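Local coordinates for Thg1-like uncharacterized protein (Bacillus thuringiensis, PDB 4KGM) that probably adds nucleotides to the 5' end of tRNA, as a Thg1-like relative of tRNA(His) guanylyltransferase with a polymerase palm-like catalytic domain, at residues V70-S74 with D75-I79. Numbering follows the deposited sequence.
Sequences VYHQS and DEISI. With MG (magnesium ion), chain G; MG (magnesium ion), chain H; ATP (adenosine-5'-triphosphate), chain E.
Y71 and S78 form a hydrogen-bonded pair of an antiparallel beta hairpin, Y71 N reaching S78 O at 2.8 Å and S78 N returning to Y71 O, and the strands join through a type II' turn from Q73 to E76. E76 N closes that turn on Q73 O at 3.0 Å, whereas the return hydrogen bond from Q73 N to E76 O is weak. On the face beneath helix 47-63, V70 lies across from I79 and also reaches diagonally to I77: its CG1, anti to the backbone N (chi1 -174°), meets I77 CG2 at 3.6 Å. H72 continues this face, stacked on F53, with I77 CG1 near the plane of its ring at the edge; its NE2 makes a weak hydrogen bond to S74 O. Hairpins of this kind carry a metal-binding carboxylate in polymerase palm domains, and here the turn delivers D75 to the nucleotide. Its carboxylate bridges both magnesium ions, OD2 binding one at 2.1 Å and OD1 the other at 2.4 Å; D30 serves both ions, and the carbonyl of G31 joins the ion held by OD2. S74 lies beside the adenine, its CA 3.7 Å from ATP N7, and its OG donates to a lone pair of Q73 OE1 at 2.9 Å; the Q73 side chain is bent at chi2. On the face shared by Y71, Q73, E76 and S78, the Q73 amide and the E76 carboxylate cross obliquely, their planes 39° apart. E76 OE1 forms a salt bridge with R147, while a water donates to OE2 at 2.6 Å and is also hydrogen-bonded to S78 OG, which bonds to Y143.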
# COMPACT_ATOMS: atom_id res chain seq x y z
N VAL A 70 24.42 9.15 6.42
CA VAL A 70 23.69 10.18 5.70
C VAL A 70 24.53 10.67 4.53
O VAL A 70 25.74 10.84 4.67
CB VAL A 70 23.35 11.37 6.61
CG1 VAL A 70 22.46 12.36 5.87
CG2 VAL A 70 22.66 10.89 7.88
N TYR A 71 23.90 10.88 3.38
CA TYR A 71 24.60 11.39 2.21
C TYR A 71 23.96 12.66 1.68
O TYR A 71 22.77 12.69 1.39
CB TYR A 71 24.65 10.33 1.11
CG TYR A 71 25.21 10.84 -0.20
CD1 TYR A 71 26.58 11.00 -0.37
CD2 TYR A 71 24.37 11.16 -1.25
CE1 TYR A 71 27.09 11.47 -1.57
CE2 TYR A 71 24.87 11.63 -2.45
CZ TYR A 71 26.24 11.79 -2.60
OH TYR A 71 26.74 12.25 -3.79
N HIS A 72 24.76 13.72 1.55
CA HIS A 72 24.26 14.98 1.01
C HIS A 72 24.79 15.28 -0.39
O HIS A 72 25.94 15.00 -0.71
CB HIS A 72 24.57 16.15 1.93
CG HIS A 72 24.25 17.48 1.32
ND1 HIS A 72 25.22 18.33 0.83
CD2 HIS A 72 23.07 18.10 1.09
CE1 HIS A 72 24.65 19.41 0.34
NE2 HIS A 72 23.35 19.30 0.48
N GLN A 73 23.92 15.87 -1.20
CA GLN A 73 24.28 16.37 -2.52
C GLN A 73 23.18 17.33 -2.98
O GLN A 73 22.00 17.01 -2.87
CB GLN A 73 24.43 15.22 -3.51
CG GLN A 73 24.18 15.61 -4.95
CD GLN A 73 22.82 15.16 -5.44
OE1 GLN A 73 21.98 15.97 -5.83
NE2 GLN A 73 22.59 13.85 -5.44
N SER A 74 23.58 18.50 -3.48
CA SER A 74 22.64 19.53 -3.89
C SER A 74 21.64 19.86 -2.78
O SER A 74 22.02 20.27 -1.69
CB SER A 74 21.89 19.12 -5.16
OG SER A 74 22.80 18.74 -6.18
N ASP A 75 20.36 19.66 -3.07
CA ASP A 75 19.30 19.94 -2.10
C ASP A 75 18.63 18.67 -1.59
O ASP A 75 17.51 18.71 -1.08
CB ASP A 75 18.25 20.86 -2.72
CG ASP A 75 17.47 20.19 -3.83
OD1 ASP A 75 18.04 19.31 -4.51
OD2 ASP A 75 16.28 20.54 -4.02
N GLU A 76 19.32 17.54 -1.73
CA GLU A 76 18.76 16.27 -1.30
C GLU A 76 19.56 15.62 -0.17
O GLU A 76 20.77 15.82 -0.07
CB GLU A 76 18.63 15.30 -2.48
CG GLU A 76 19.91 14.58 -2.83
CD GLU A 76 19.70 13.48 -3.85
OE1 GLU A 76 18.77 13.61 -4.68
OE2 GLU A 76 20.46 12.49 -3.82
N ILE A 77 18.87 14.86 0.67
CA ILE A 77 19.49 14.17 1.79
C ILE A 77 19.01 12.73 1.87
O ILE A 77 17.83 12.48 2.13
CB ILE A 77 19.19 14.88 3.12
CG1 ILE A 77 19.78 16.29 3.15
CG2 ILE A 77 19.72 14.07 4.29
CD1 ILE A 77 19.56 17.02 4.45
N SER A 78 19.92 11.78 1.65
CA SER A 78 19.59 10.37 1.76
C SER A 78 20.09 9.81 3.09
O SER A 78 21.22 10.08 3.50
CB SER A 78 20.19 9.57 0.60
OG SER A 78 19.52 9.86 -0.62
N ILE A 79 19.24 9.04 3.76
CA ILE A 79 19.59 8.47 5.06
C ILE A 79 19.43 6.95 5.05
O ILE A 79 18.37 6.43 4.71
CB ILE A 79 18.72 9.06 6.18
CG1 ILE A 79 18.76 10.59 6.12
CG2 ILE A 79 19.17 8.54 7.54
CD1 ILE A 79 17.70 11.26 6.97
MG MG G . 14.41 19.99 -4.87
MG MG H . 16.74 17.95 -5.91
PG ATP E . 11.47 20.53 -6.82
O1G ATP E . 11.51 19.67 -8.06
O2G ATP E . 10.09 20.98 -6.40
O3G ATP E . 12.31 19.99 -5.68
PB ATP E . 13.80 22.08 -7.25
O1B ATP E . 14.30 21.82 -5.85
O2B ATP E . 14.12 23.40 -7.91
O3B ATP E . 12.20 21.89 -7.28
PA ATP E . 15.81 20.33 -8.05
O1A ATP E . 16.18 19.54 -9.29
O2A ATP E . 15.89 19.69 -6.69
O3A ATP E . 14.32 20.91 -8.24
O5' ATP E . 16.66 21.69 -8.02
C5' ATP E . 17.75 21.85 -7.11
C4' ATP E . 18.26 23.29 -7.20
O4' ATP E . 19.00 23.64 -6.03
C3' ATP E . 19.17 23.49 -8.40
O3' ATP E . 18.53 24.33 -9.36
C2' ATP E . 20.41 24.19 -7.85
O2' ATP E . 20.65 25.40 -8.57
C1' ATP E . 20.09 24.49 -6.40
N9 ATP E . 21.28 24.24 -5.53
C8 ATP E . 21.63 23.05 -4.99
N7 ATP E . 22.76 23.17 -4.25
C5 ATP E . 23.15 24.46 -4.32
C6 ATP E . 24.27 25.26 -3.76
N6 ATP E . 25.22 24.70 -2.98
N1 ATP E . 24.31 26.58 -4.07
C2 ATP E . 23.37 27.15 -4.85
N3 ATP E . 22.33 26.48 -5.39
C4 ATP E . 22.17 25.15 -5.16
O HOH W 1 21.14 11.93 -1.38
O HOH W 2 16.32 16.31 -6.91